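Uroporphyrinogen III cosynthase (HemD) (Helicobacter pylori, PDB 3P9Z) probably catalyses the cyclisation of the linear tetrapyrrole hydroxymethylbilane to uroporphyrinogen III, with release of water, in the pathway to protoporphyrin IX. Local coordinates at residues R5-V10 with A216-A221; L21-F26 with A173-H178; A118-S123 with V141-L146; I164-A169 with T187-G192; T168-A173 with N193-Y198. All coordinates share one frame; numbering follows the deposited sequence.

Contact 1: residues R5-V10 with A216-A221; sequences REIVWV and ACLELA
Ile7 sets its side chain against Ala221, on the helix that closes the modelled chain. Ile7 CD1 lies 3.9 Å from Ala221 CB. The Ile7 CG2 branch turns to the same methyl, at 4.0 Å from Ala221 CB. Both arms of the isoleucine therefore rest on one small residue. Ile7 CG2 also has a looser neighbour, with Leu218 CD1 4.3 Å away.

Trp9 lies two residues further along the strand. Its CG is anti to the carbonyl carbon (chi1 -63°), which starts the indole beside the backbone N. The indole reaches the helix with its six-membered ring. Trp9 CZ2 comes within 3.9 Å of Leu218 CB. Trp9 CH2 sits beside the backbone as well, 4.1 Å from Leu218 N. Trp9 CZ3 meets Cys217 CB at 4.1 Å. The helix atoms approach the indole obliquely. The side chains of Trp9 and Leu218 cross at about a right angle. The contact is purely apolar and mostly buried.

Strand 7-10 and helix 216-221 run nearly antiparallel, with 151° between their directions. Their axes come no nearer than 10.1 Å, and the side chains of Ile7 and Trp9 span the gap. Trp9 also meets the ring of Tyr18, and Cys217 and Ala221 continue onto strands 164-167 and 187-190.

The helix thus lies over one face of the parallel part of the sheet, whose strands run in the order 19-28, 7-10, 164-167, 187-190, 206-208. This is the helix-on-sheet layering of a flavodoxin-like alpha/beta domain, as in other uroporphyrinogen-III synthases.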
# COMPACT_ATOMS: atom_id res chain seq x y z
N ARG A 5 23.49 17.04 -0.67
CA ARG A 5 22.88 15.95 -1.45
C ARG A 5 21.36 16.13 -1.55
O ARG A 5 20.73 16.53 -0.59
CB ARG A 5 23.24 14.60 -0.83
CG ARG A 5 24.75 14.38 -0.63
CD ARG A 5 25.04 13.06 0.06
NE ARG A 5 24.68 11.94 -0.81
CZ ARG A 5 24.69 10.66 -0.46
NH1 ARG A 5 25.08 10.28 0.75
NH2 ARG A 5 24.34 9.75 -1.36
N GLU A 6 20.79 15.83 -2.72
CA GLU A 6 19.35 15.91 -2.95
C GLU A 6 18.62 14.71 -2.33
O GLU A 6 19.03 13.58 -2.52
CB GLU A 6 19.05 15.90 -4.44
CG GLU A 6 19.01 17.26 -5.14
CD GLU A 6 18.07 17.24 -6.34
OE1 GLU A 6 16.88 16.85 -6.20
OE2 GLU A 6 18.52 17.61 -7.44
N ILE A 7 17.53 14.98 -1.62
CA ILE A 7 16.69 13.94 -1.04
C ILE A 7 15.47 13.68 -1.95
O ILE A 7 14.67 14.60 -2.22
CB ILE A 7 16.28 14.31 0.40
CG1 ILE A 7 17.51 14.36 1.31
CG2 ILE A 7 15.21 13.35 0.95
CD1 ILE A 7 17.30 15.05 2.66
N VAL A 8 15.34 12.44 -2.42
CA VAL A 8 14.26 12.03 -3.33
C VAL A 8 13.40 10.91 -2.73
O VAL A 8 13.91 9.87 -2.31
CB VAL A 8 14.83 11.59 -4.70
CG1 VAL A 8 13.72 11.35 -5.71
CG2 VAL A 8 15.79 12.64 -5.24
N TRP A 9 12.08 11.13 -2.70
CA TRP A 9 11.12 10.13 -2.24
C TRP A 9 10.71 9.26 -3.43
O TRP A 9 10.38 9.76 -4.51
CB TRP A 9 9.87 10.82 -1.68
CG TRP A 9 10.11 11.67 -0.46
CD1 TRP A 9 10.45 12.98 -0.44
CD2 TRP A 9 10.00 11.26 0.91
NE1 TRP A 9 10.56 13.43 0.86
CE2 TRP A 9 10.29 12.38 1.71
CE3 TRP A 9 9.66 10.05 1.53
CZ2 TRP A 9 10.27 12.34 3.11
CZ3 TRP A 9 9.63 10.00 2.93
CH2 TRP A 9 9.94 11.14 3.70
N VAL A 10 10.75 7.95 -3.22
CA VAL A 10 10.26 6.98 -4.18
C VAL A 10 9.08 6.33 -3.45
O VAL A 10 9.25 5.47 -2.58
CB VAL A 10 11.34 5.93 -4.56
CG1 VAL A 10 10.86 5.04 -5.70
CG2 VAL A 10 12.67 6.62 -4.94
N ALA A 216 10.30 9.21 10.16
CA ALA A 216 11.59 8.60 10.47
C ALA A 216 12.51 8.46 9.25
O ALA A 216 13.72 8.55 9.39
CB ALA A 216 11.41 7.25 11.18
N CYS A 217 11.93 8.25 8.06
CA CYS A 217 12.72 8.20 6.83
C CYS A 217 13.40 9.54 6.54
O CYS A 217 14.54 9.60 6.06
CB CYS A 217 11.85 7.84 5.62
SG CYS A 217 11.26 6.14 5.56
N LEU A 218 12.67 10.63 6.78
CA LEU A 218 13.23 11.95 6.54
C LEU A 218 14.31 12.31 7.58
O LEU A 218 15.35 12.89 7.21
CB LEU A 218 12.14 13.02 6.47
CG LEU A 218 12.61 14.42 6.09
CD1 LEU A 218 13.37 14.42 4.74
CD2 LEU A 218 11.43 15.41 6.08
N GLU A 219 14.08 11.97 8.85
CA GLU A 219 15.10 12.22 9.87
C GLU A 219 16.40 11.56 9.44
O GLU A 219 17.44 12.20 9.42
CB GLU A 219 14.68 11.69 11.25
CG GLU A 219 13.62 12.48 11.95
CD GLU A 219 14.10 13.86 12.42
OE1 GLU A 219 15.32 14.04 12.70
OE2 GLU A 219 13.24 14.76 12.52
N LEU A 220 16.32 10.30 9.04
CA LEU A 220 17.48 9.56 8.57
C LEU A 220 18.10 10.24 7.35
O LEU A 220 19.31 10.48 7.33
CB LEU A 220 17.14 8.09 8.28
CG LEU A 220 18.25 7.16 7.76
CD1 LEU A 220 19.51 7.18 8.65
CD2 LEU A 220 17.71 5.73 7.65
N ALA A 221 17.28 10.57 6.35
CA ALA A 221 17.78 11.24 5.14
C ALA A 221 18.51 12.55 5.47
O ALA A 221 19.61 12.79 4.96
CB ALA A 221 16.63 11.49 4.14

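Contact 2: residues L21-F26 with A173-H178; sequences LILNEF and AKAFLH
The Phe176 ring takes Leu21 at its edge. Leu21 CD2 lies in the ring plane, 3.7 Å from Phe176 CE2 and 3.8 Å from Phe176 CD2. Leu23 CD1 approaches the ring obliquely. Among the neighbours, Phe167 packs edge-to-face with Phe176, and the ring of Phe180 meets it at about 45°. Phe176 CG is anti to the backbone N (chi1 -177°), and the CE2 edge of the ring meets Leu21.

Leu23 sits closer to the helix backbone than to the ring. Leu23 CD1 is 3.6 Å from Phe176 CA and equally near Phe176 N. Leu23 CB meets Ala175 CB at 3.7 Å. The small alanine lets the chain come near, with Leu23 CA and Ala175 CA 6.1 Å apart.

Residues 21-26 carry the chain out of the parallel part of the sheet into one of the two antiparallel strands that connect the domains in this family. Helix 170-179 lies beside the start of that connection. Asn24 opens this strand, and Asn24 CG is 4.0 Å from Ala175 CB. Next to it, Leu146 of the partner strand touches the same alanine, while Leu149 packs on Leu23.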
# COMPACT_ATOMS: atom_id res chain seq x y z
N LEU A 21 9.42 10.56 -6.85
CA LEU A 21 9.23 9.68 -7.99
C LEU A 21 8.01 8.80 -7.73
O LEU A 21 8.02 7.98 -6.81
CB LEU A 21 10.47 8.82 -8.22
CG LEU A 21 11.61 9.32 -9.14
CD1 LEU A 21 12.02 10.75 -8.85
CD2 LEU A 21 12.83 8.41 -9.05
N ILE A 22 6.95 8.99 -8.52
CA ILE A 22 5.74 8.17 -8.40
C ILE A 22 5.71 7.29 -9.63
O ILE A 22 5.24 7.69 -10.71
CB ILE A 22 4.44 9.03 -8.29
CG1 ILE A 22 4.54 10.00 -7.09
CG2 ILE A 22 3.15 8.13 -8.19
CD1 ILE A 22 3.49 11.15 -7.12
N LEU A 23 6.23 6.07 -9.47
CA LEU A 23 6.46 5.20 -10.61
C LEU A 23 5.41 4.11 -10.79
O LEU A 23 5.44 3.37 -11.78
CB LEU A 23 7.83 4.56 -10.48
CG LEU A 23 9.00 5.52 -10.25
CD1 LEU A 23 10.24 4.71 -10.00
CD2 LEU A 23 9.16 6.44 -11.44
N ASN A 24 4.52 3.99 -9.81
CA ASN A 24 3.47 2.97 -9.83
C ASN A 24 2.14 3.68 -9.88
O ASN A 24 2.06 4.87 -9.56
CB ASN A 24 3.54 2.13 -8.56
CG ASN A 24 4.80 1.32 -8.49
OD1 ASN A 24 5.69 1.60 -7.68
ND2 ASN A 24 4.91 0.34 -9.37
N GLU A 25 1.09 2.96 -10.26
CA GLU A 25 -0.26 3.50 -10.25
C GLU A 25 -1.26 2.41 -9.90
O GLU A 25 -1.03 1.23 -10.12
CB GLU A 25 -0.60 4.21 -11.58
CG GLU A 25 -0.74 3.29 -12.79
CD GLU A 25 -0.71 4.03 -14.13
OE1 GLU A 25 -1.02 5.24 -14.17
OE2 GLU A 25 -0.39 3.38 -15.16
N PHE A 26 -2.37 2.82 -9.31
CA PHE A 26 -3.40 1.90 -8.88
C PHE A 26 -4.45 1.77 -9.95
O PHE A 26 -4.89 2.74 -10.53
CB PHE A 26 -4.00 2.34 -7.54
CG PHE A 26 -3.07 2.13 -6.39
CD1 PHE A 26 -2.86 0.86 -5.88
CD2 PHE A 26 -2.35 3.19 -5.86
CE1 PHE A 26 -1.95 0.65 -4.83
CE2 PHE A 26 -1.45 2.99 -4.81
CZ PHE A 26 -1.26 1.72 -4.30
N ALA A 173 10.83 0.27 -4.90
CA ALA A 173 12.17 -0.19 -5.21
C ALA A 173 12.21 -0.93 -6.55
O ALA A 173 13.05 -0.66 -7.41
CB ALA A 173 12.70 -1.08 -4.10
N LYS A 174 11.28 -1.87 -6.72
CA LYS A 174 11.16 -2.64 -7.95
C LYS A 174 11.00 -1.73 -9.19
O LYS A 174 11.70 -1.89 -10.18
CB LYS A 174 10.00 -3.64 -7.83
CG LYS A 174 9.92 -4.65 -8.96
CD LYS A 174 8.96 -5.79 -8.60
CE LYS A 174 8.84 -6.79 -9.76
NZ LYS A 174 7.93 -6.28 -10.85
N ALA A 175 10.07 -0.78 -9.10
CA ALA A 175 9.79 0.12 -10.21
C ALA A 175 11.00 1.01 -10.50
O ALA A 175 11.33 1.28 -11.65
CB ALA A 175 8.57 0.98 -9.90
N PHE A 176 11.66 1.47 -9.44
CA PHE A 176 12.84 2.29 -9.64
C PHE A 176 13.88 1.52 -10.45
O PHE A 176 14.40 2.04 -11.45
CB PHE A 176 13.44 2.75 -8.32
CG PHE A 176 14.61 3.66 -8.47
CD1 PHE A 176 15.91 3.14 -8.51
CD2 PHE A 176 14.43 5.03 -8.60
CE1 PHE A 176 17.03 3.98 -8.67
CE2 PHE A 176 15.54 5.88 -8.75
CZ PHE A 176 16.84 5.34 -8.78
N LEU A 177 14.17 0.30 -10.02
CA LEU A 177 15.22 -0.51 -10.66
C LEU A 177 14.83 -0.92 -12.07
O LEU A 177 15.68 -1.10 -12.90
CB LEU A 177 15.58 -1.72 -9.81
CG LEU A 177 16.28 -1.37 -8.49
CD1 LEU A 177 16.51 -2.63 -7.65
CD2 LEU A 177 17.61 -0.63 -8.74
N HIS A 178 13.53 -1.04 -12.33
CA HIS A 178 13.07 -1.25 -13.71
C HIS A 178 13.57 -0.14 -14.63
O HIS A 178 14.00 -0.41 -15.74
CB HIS A 178 11.55 -1.37 -13.79
CG HIS A 178 11.05 -1.66 -15.18
ND1 HIS A 178 10.72 -2.93 -15.60
CD2 HIS A 178 10.87 -0.84 -16.24
CE1 HIS A 178 10.34 -2.87 -16.87
NE2 HIS A 178 10.43 -1.62 -17.28

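Contact 3: residues A118-S123 with V141-L146; sequences AKEIVS and VYENKL
Tyr142 and Glu120 both carry CG between the backbone N and the carbonyl carbon, and both side chains reach the opposite segment. In Tyr142 (chi1 79°) this starts the ring toward Ala118. Ala118 CA lies over one face of the ring, offset toward the rim. Ala118 CB is closer still, 3.4 Å from Tyr142 CZ. In Glu120 (chi1 59°) a second bend at chi2, -85°, swings CD round toward Asn144.

Both carboxylate oxygens of Glu120 then share one backbone N-H. Asn144 N is 3.3 Å from Glu120 OE1 and 3.4 Å from Glu120 OE2, and both bonds are weak. Glu120 OE2 also rests on Glu143 CG at 3.4 Å. Glu143 OE1 is hydrogen-bonded to Tyr29 OH. Lys119 CD packs against Glu143 OE1 at 3.7 Å.

The main chains meet in a parallel bridge of Ala118 with Tyr142. Lys119 N donates to Tyr142 O at 2.9 Å, nearly along the C=O axis. A water accepts from Ala118 N and also binds Tyr142 OH.

Here strand 112-118 ends against strand 135-146 and the chain turns to the surface. Val122 N and Ser123 OG bind a malonate ion, probably from the crystallisation liquor. The loop borders the cleft between the two domains, where this family probably binds its substrate.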
# COMPACT_ATOMS: atom_id res chain seq x y z
N ALA A 118 -5.99 -6.62 -2.88
CA ALA A 118 -5.10 -6.40 -4.01
C ALA A 118 -4.95 -7.67 -4.84
O ALA A 118 -5.10 -8.79 -4.33
CB ALA A 118 -3.74 -5.96 -3.51
N LYS A 119 -4.65 -7.48 -6.12
CA LYS A 119 -4.38 -8.60 -7.02
C LYS A 119 -3.10 -9.28 -6.60
O LYS A 119 -3.00 -10.50 -6.65
CB LYS A 119 -4.23 -8.11 -8.46
CG LYS A 119 -4.20 -9.23 -9.49
CD LYS A 119 -4.66 -8.74 -10.86
CE LYS A 119 -5.10 -9.90 -11.76
NZ LYS A 119 -6.20 -9.46 -12.71
N GLU A 120 -2.11 -8.49 -6.22
CA GLU A 120 -0.79 -9.00 -5.90
C GLU A 120 -0.79 -9.60 -4.50
O GLU A 120 -1.56 -9.19 -3.63
CB GLU A 120 0.29 -7.92 -6.07
CG GLU A 120 0.08 -6.67 -5.21
CD GLU A 120 -0.84 -5.61 -5.84
OE1 GLU A 120 -0.97 -4.51 -5.25
OE2 GLU A 120 -1.44 -5.85 -6.91
N ILE A 121 0.09 -10.58 -4.32
CA ILE A 121 0.24 -11.27 -3.06
C ILE A 121 1.23 -10.50 -2.20
O ILE A 121 2.40 -10.39 -2.54
CB ILE A 121 0.70 -12.74 -3.31
CG1 ILE A 121 -0.45 -13.53 -3.97
CG2 ILE A 121 1.21 -13.42 -2.02
CD1 ILE A 121 -0.03 -14.81 -4.61
N VAL A 122 0.75 -9.92 -1.10
CA VAL A 122 1.61 -9.18 -0.20
C VAL A 122 1.65 -9.84 1.19
O VAL A 122 2.63 -10.51 1.52
CB VAL A 122 1.22 -7.68 -0.11
CG1 VAL A 122 2.12 -6.93 0.89
CG2 VAL A 122 1.31 -7.02 -1.49
N SER A 123 0.59 -9.68 1.97
CA SER A 123 0.51 -10.29 3.31
C SER A 123 -0.02 -11.73 3.31
O SER A 123 0.05 -12.42 4.34
CB SER A 123 -0.37 -9.42 4.20
OG SER A 123 -1.72 -9.44 3.73
N VAL A 141 -10.04 -6.01 -5.95
CA VAL A 141 -10.63 -4.74 -6.39
C VAL A 141 -9.60 -3.71 -6.84
O VAL A 141 -9.95 -2.62 -7.31
CB VAL A 141 -11.59 -4.14 -5.32
CG1 VAL A 141 -12.77 -5.13 -5.03
CG2 VAL A 141 -10.85 -3.79 -4.04
N TYR A 142 -8.32 -4.05 -6.70
CA TYR A 142 -7.28 -3.15 -7.20
C TYR A 142 -5.96 -3.86 -7.47
O TYR A 142 -5.74 -4.97 -6.98
CB TYR A 142 -7.07 -1.92 -6.29
CG TYR A 142 -6.23 -2.20 -5.06
CD1 TYR A 142 -6.81 -2.74 -3.92
CD2 TYR A 142 -4.85 -1.96 -5.05
CE1 TYR A 142 -6.06 -3.03 -2.79
CE2 TYR A 142 -4.08 -2.26 -3.90
CZ TYR A 142 -4.71 -2.78 -2.78
OH TYR A 142 -4.00 -3.08 -1.64
N GLU A 143 -5.12 -3.20 -8.25
CA GLU A 143 -3.77 -3.66 -8.53
C GLU A 143 -2.83 -2.46 -8.53
O GLU A 143 -3.16 -1.38 -9.05
CB GLU A 143 -3.72 -4.38 -9.87
CG GLU A 143 -2.41 -5.10 -10.12
CD GLU A 143 -2.34 -5.77 -11.48
OE1 GLU A 143 -3.27 -5.60 -12.30
OE2 GLU A 143 -1.34 -6.48 -11.73
N ASN A 144 -1.66 -2.64 -7.91
CA ASN A 144 -0.62 -1.63 -7.90
C ASN A 144 0.33 -2.00 -9.03
O ASN A 144 1.00 -3.03 -8.97
CB ASN A 144 0.10 -1.59 -6.55
CG ASN A 144 1.17 -0.51 -6.48
OD1 ASN A 144 1.06 0.55 -7.11
ND2 ASN A 144 2.21 -0.76 -5.69
N LYS A 145 0.36 -1.16 -10.05
CA LYS A 145 0.96 -1.50 -11.33
C LYS A 145 2.05 -0.49 -11.73
O LYS A 145 1.90 0.71 -11.50
CB LYS A 145 -0.15 -1.45 -12.39
CG LYS A 145 -0.01 -2.42 -13.51
CD LYS A 145 -1.34 -2.53 -14.26
CE LYS A 145 -1.19 -3.30 -15.57
NZ LYS A 145 -0.55 -2.45 -16.61
N LEU A 146 3.09 -0.99 -12.39
CA LEU A 146 4.16 -0.15 -12.94
C LEU A 146 3.65 0.83 -13.99
O LEU A 146 2.97 0.43 -14.92
CB LEU A 146 5.26 -1.03 -13.56
CG LEU A 146 6.44 -0.25 -14.16
CD1 LEU A 146 7.26 0.41 -13.06
CD2 LEU A 146 7.33 -1.13 -15.06
O HOH W 1 -5.21 -5.50 -0.27

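Contact 4: residues I164-A169 with T187-G192; sequences ILIFTA and TAISIG
Ile164 to Phe167 pair residue for residue with Thr187 to Ser190 as two parallel strands, with axes 4.7 Å apart and inclined by 24°. Four backbone bonds alternate between them. Leu165 N donates to Thr187 O at 2.8 Å. Ile189 N donates to Leu165 O at 2.7 Å, and Phe167 N returns to Ile189 O at 2.8 Å. The last bond, Ile191 N to Phe167 O, is longer at 3.1 Å, where residues 187-192 leave the strand.

On the face of Ile164, Ile166 and Ile189, branched chains touch. Ile164 CG2 is anti to the backbone N and meets Ile189 CD1 at 3.7 Å. Ile166 CG1 lies near Ile189 CB. Helix 214-223 covers this face through Cys217 and Ala221.

The other face carries Leu165, Phe167 and Ala188. Phe167 turns a ring edge to its neighbour, with Phe167 CE2 3.8 Å from Ala188 CB and Ile189 O near the ring plane. Past the strands, Ile191 CG2 touches Thr168 O at 3.4 Å.

Helix 170-179 joins these strands in a beta-alpha-beta crossover. Ala169 and Gly192 each stand at an N-cap. The polar groups joined here are main-chain ones, and the hydroxyls of Thr187 and Ser190 find Arg5 and Ser206. The strands are thus held by backbone bonds, while apolar side chains on both faces are left to pack against helices.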
# COMPACT_ATOMS: atom_id res chain seq x y z
N ILE A 164 20.06 11.04 -2.30
CA ILE A 164 19.57 10.11 -1.29
C ILE A 164 18.14 9.70 -1.65
O ILE A 164 17.25 10.55 -1.73
CB ILE A 164 19.60 10.75 0.13
CG1 ILE A 164 21.03 11.12 0.55
CG2 ILE A 164 18.97 9.82 1.15
CD1 ILE A 164 21.10 12.34 1.47
N LEU A 165 17.91 8.41 -1.84
CA LEU A 165 16.63 7.90 -2.31
C LEU A 165 15.88 7.13 -1.21
O LEU A 165 16.40 6.13 -0.67
CB LEU A 165 16.82 6.97 -3.52
CG LEU A 165 17.79 7.45 -4.60
CD1 LEU A 165 18.03 6.35 -5.60
CD2 LEU A 165 17.25 8.71 -5.28
N ILE A 166 14.67 7.60 -0.91
CA ILE A 166 13.83 6.99 0.13
C ILE A 166 12.81 6.03 -0.48
O ILE A 166 11.86 6.45 -1.18
CB ILE A 166 13.09 8.07 1.00
CG1 ILE A 166 14.11 9.01 1.67
CG2 ILE A 166 12.20 7.39 2.05
CD1 ILE A 166 13.52 10.23 2.37
N PHE A 167 13.00 4.74 -0.22
CA PHE A 167 12.06 3.73 -0.70
C PHE A 167 11.06 3.35 0.38
O PHE A 167 11.45 2.87 1.45
CB PHE A 167 12.80 2.49 -1.22
CG PHE A 167 13.76 2.80 -2.36
CD1 PHE A 167 13.29 2.87 -3.68
CD2 PHE A 167 15.11 3.00 -2.11
CE1 PHE A 167 14.16 3.16 -4.75
CE2 PHE A 167 16.00 3.28 -3.17
CZ PHE A 167 15.52 3.37 -4.50
N THR A 168 9.77 3.55 0.09
CA THR A 168 8.72 3.39 1.10
C THR A 168 7.98 2.06 1.01
O THR A 168 7.13 1.78 1.84
CB THR A 168 7.70 4.55 1.04
OG1 THR A 168 7.04 4.54 -0.23
CG2 THR A 168 8.42 5.89 1.21
N ALA A 169 8.31 1.24 0.00
CA ALA A 169 7.73 -0.09 -0.18
C ALA A 169 8.55 -0.83 -1.23
O ALA A 169 9.29 -0.20 -1.99
CB ALA A 169 6.26 -0.00 -0.61
N THR A 187 22.55 6.96 -2.24
CA THR A 187 22.35 6.30 -0.96
C THR A 187 20.88 5.95 -0.80
O THR A 187 20.02 6.83 -0.84
CB THR A 187 22.83 7.19 0.21
OG1 THR A 187 24.23 7.45 0.06
CG2 THR A 187 22.59 6.52 1.54
N ALA A 188 20.59 4.65 -0.64
CA ALA A 188 19.22 4.17 -0.44
C ALA A 188 18.84 4.21 1.04
O ALA A 188 19.64 3.87 1.93
CB ALA A 188 19.05 2.74 -0.98
N ILE A 189 17.60 4.62 1.28
CA ILE A 189 16.98 4.52 2.57
C ILE A 189 15.73 3.64 2.45
O ILE A 189 14.95 3.79 1.51
CB ILE A 189 16.61 5.93 3.11
CG1 ILE A 189 17.92 6.70 3.40
CG2 ILE A 189 15.68 5.82 4.33
CD1 ILE A 189 17.74 8.03 4.10
N SER A 190 15.57 2.73 3.40
CA SER A 190 14.41 1.85 3.42
C SER A 190 13.54 2.18 4.61
O SER A 190 14.06 2.40 5.71
CB SER A 190 14.87 0.40 3.54
OG SER A 190 15.53 0.01 2.35
N ILE A 191 12.23 2.20 4.39
CA ILE A 191 11.28 2.44 5.48
C ILE A 191 11.35 1.35 6.57
O ILE A 191 11.18 1.62 7.77
CB ILE A 191 9.82 2.60 4.95
CG1 ILE A 191 8.91 3.22 6.03
CG2 ILE A 191 9.29 1.26 4.41
CD1 ILE A 191 7.67 4.00 5.47
N GLY A 192 11.59 0.10 6.16
CA GLY A 192 11.67 -1.03 7.09
C GLY A 192 12.42 -2.17 6.41
O GLY A 192 12.80 -2.03 5.24

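Contact 5: residues T168-A173 with N193-Y198; sequences TAISHA and NTTALY
Thr168 OG1, in the turn that touches Thr195, is gripped from outside the contact. It is hydrogen-bonded to His11 ND1 and weakly to Val10 O. That ties the turn into helix 170-179 back to the end of strand 7-10. Thr195 OG1 lies against the same turn, 3.5 Å from Ala169 CA and 3.6 Å from Ile170 N. Ala169 is the N-cap residue of the helix.

Ile170 and Tyr198 make the apolar half. Tyr198 CG is anti to the backbone N (chi1 170°), and Ile170 CG2 stands over one face of the ring that follows, in a CH-pi contact. Ile170 CG2 is 3.9 Å from the Tyr198 ring centroid and only 14° off the normal. The other branch of the isoleucine packs nearer the root of the tyrosine, with Ile170 CG1 3.8 Å from Tyr198 CB. Ile170 CD1 reaches Thr194 O at 3.7 Å. One helical turn on, Ala173 CB approaches the ring obliquely, 3.9 Å from Tyr198 CE2.

Helices 170-179 and 193-201 thus lie side by side on one face of the sheet. Phe167 of strand 164-167 sits beneath both, touching Ala173 and Thr195, and Ser190 of strand 187-190 touches Thr195 and Ala196 of the second helix.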
# COMPACT_ATOMS: atom_id res chain seq x y z
N THR A 168 9.77 3.55 0.09
CA THR A 168 8.72 3.39 1.10
C THR A 168 7.98 2.06 1.01
O THR A 168 7.13 1.78 1.84
CB THR A 168 7.70 4.55 1.04
OG1 THR A 168 7.04 4.54 -0.23
CG2 THR A 168 8.42 5.89 1.21
N ALA A 169 8.31 1.24 0.00
CA ALA A 169 7.73 -0.09 -0.18
C ALA A 169 8.55 -0.83 -1.23
O ALA A 169 9.29 -0.20 -1.99
CB ALA A 169 6.26 -0.00 -0.61
N ILE A 170 8.42 -2.15 -1.27
CA ILE A 170 9.07 -2.97 -2.29
C ILE A 170 8.66 -2.57 -3.71
O ILE A 170 9.51 -2.47 -4.60
CB ILE A 170 8.81 -4.50 -2.07
CG1 ILE A 170 9.53 -5.00 -0.80
CG2 ILE A 170 9.23 -5.33 -3.32
CD1 ILE A 170 9.13 -6.41 -0.38
N SER A 171 7.37 -2.36 -3.93
CA SER A 171 6.88 -2.01 -5.27
C SER A 171 7.65 -0.81 -5.84
O SER A 171 7.99 -0.76 -7.03
CB SER A 171 5.39 -1.71 -5.22
OG SER A 171 5.16 -0.56 -4.40
N HIS A 172 7.95 0.16 -4.97
CA HIS A 172 8.69 1.35 -5.36
C HIS A 172 10.16 1.10 -5.70
O HIS A 172 10.68 1.65 -6.68
CB HIS A 172 8.55 2.41 -4.26
CG HIS A 172 7.14 2.85 -4.06
ND1 HIS A 172 6.53 2.91 -2.83
CD2 HIS A 172 6.19 3.22 -4.96
CE1 HIS A 172 5.28 3.30 -2.97
NE2 HIS A 172 5.05 3.51 -4.26
N ALA A 173 10.83 0.27 -4.90
CA ALA A 173 12.17 -0.19 -5.21
C ALA A 173 12.21 -0.93 -6.55
O ALA A 173 13.05 -0.66 -7.41
CB ALA A 173 12.70 -1.08 -4.10
N ASN A 193 12.61 -3.28 7.13
CA ASN A 193 13.50 -4.35 6.63
C ASN A 193 12.96 -5.12 5.44
O ASN A 193 13.73 -5.65 4.66
CB ASN A 193 14.04 -5.27 7.75
CG ASN A 193 12.94 -6.00 8.55
OD1 ASN A 193 11.76 -6.11 8.14
ND2 ASN A 193 13.33 -6.51 9.71
N THR A 194 11.64 -5.19 5.27
CA THR A 194 11.13 -5.91 4.11
C THR A 194 11.60 -5.21 2.83
O THR A 194 12.04 -5.86 1.88
CB THR A 194 9.60 -6.08 4.12
OG1 THR A 194 8.98 -4.80 4.08
CG2 THR A 194 9.14 -6.81 5.37
N THR A 195 11.54 -3.88 2.82
CA THR A 195 12.06 -3.08 1.70
C THR A 195 13.58 -3.25 1.58
O THR A 195 14.11 -3.54 0.50
CB THR A 195 11.73 -1.60 1.88
OG1 THR A 195 10.31 -1.43 1.74
CG2 THR A 195 12.48 -0.72 0.83
N ALA A 196 14.27 -3.09 2.71
CA ALA A 196 15.72 -3.17 2.75
C ALA A 196 16.24 -4.53 2.29
O ALA A 196 17.23 -4.60 1.57
CB ALA A 196 16.23 -2.83 4.14
N LEU A 197 15.57 -5.60 2.71
CA LEU A 197 16.03 -6.95 2.37
C LEU A 197 15.74 -7.31 0.92
O LEU A 197 16.48 -8.09 0.29
CB LEU A 197 15.46 -7.99 3.36
CG LEU A 197 15.99 -7.85 4.80
CD1 LEU A 197 15.27 -8.77 5.79
CD2 LEU A 197 17.49 -8.11 4.84
N TYR A 198 14.69 -6.71 0.37
CA TYR A 198 14.45 -6.81 -1.07
C TYR A 198 15.59 -6.13 -1.84
O TYR A 198 16.19 -6.72 -2.75
CB TYR A 198 13.11 -6.20 -1.46
CG TYR A 198 13.00 -6.09 -2.96
CD1 TYR A 198 12.64 -7.19 -3.73
CD2 TYR A 198 13.34 -4.90 -3.61
CE1 TYR A 198 12.58 -7.11 -5.13
CE2 TYR A 198 13.29 -4.81 -5.02
CZ TYR A 198 12.90 -5.91 -5.75
OH TYR A 198 12.84 -5.83 -7.12

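How the contacts relate
Contacts 1, 4 and 5 lie in one domain, and contact 2 at its exit. Contact 3 joins the connecting strand 135-146 to a loop of the other domain. Contacts 1, 2 and 4 are buried, contact 5 is partly buried, and contact 3 is at the surface. Contact 4 is the sheet core. Contact 1 adds a helix to one face, while contacts 2 and 5, which share helix 170-179, cover the other. Contacts 2 and 3 meet where strands 19-28 and 135-146 pair. Chemistry follows place: backbone bonds dominate in contact 4, side-chain carbon in contacts 1 and 2, and a CH-pi contact in contact 5. Charged groups and a water take part in the touching only in contact 3.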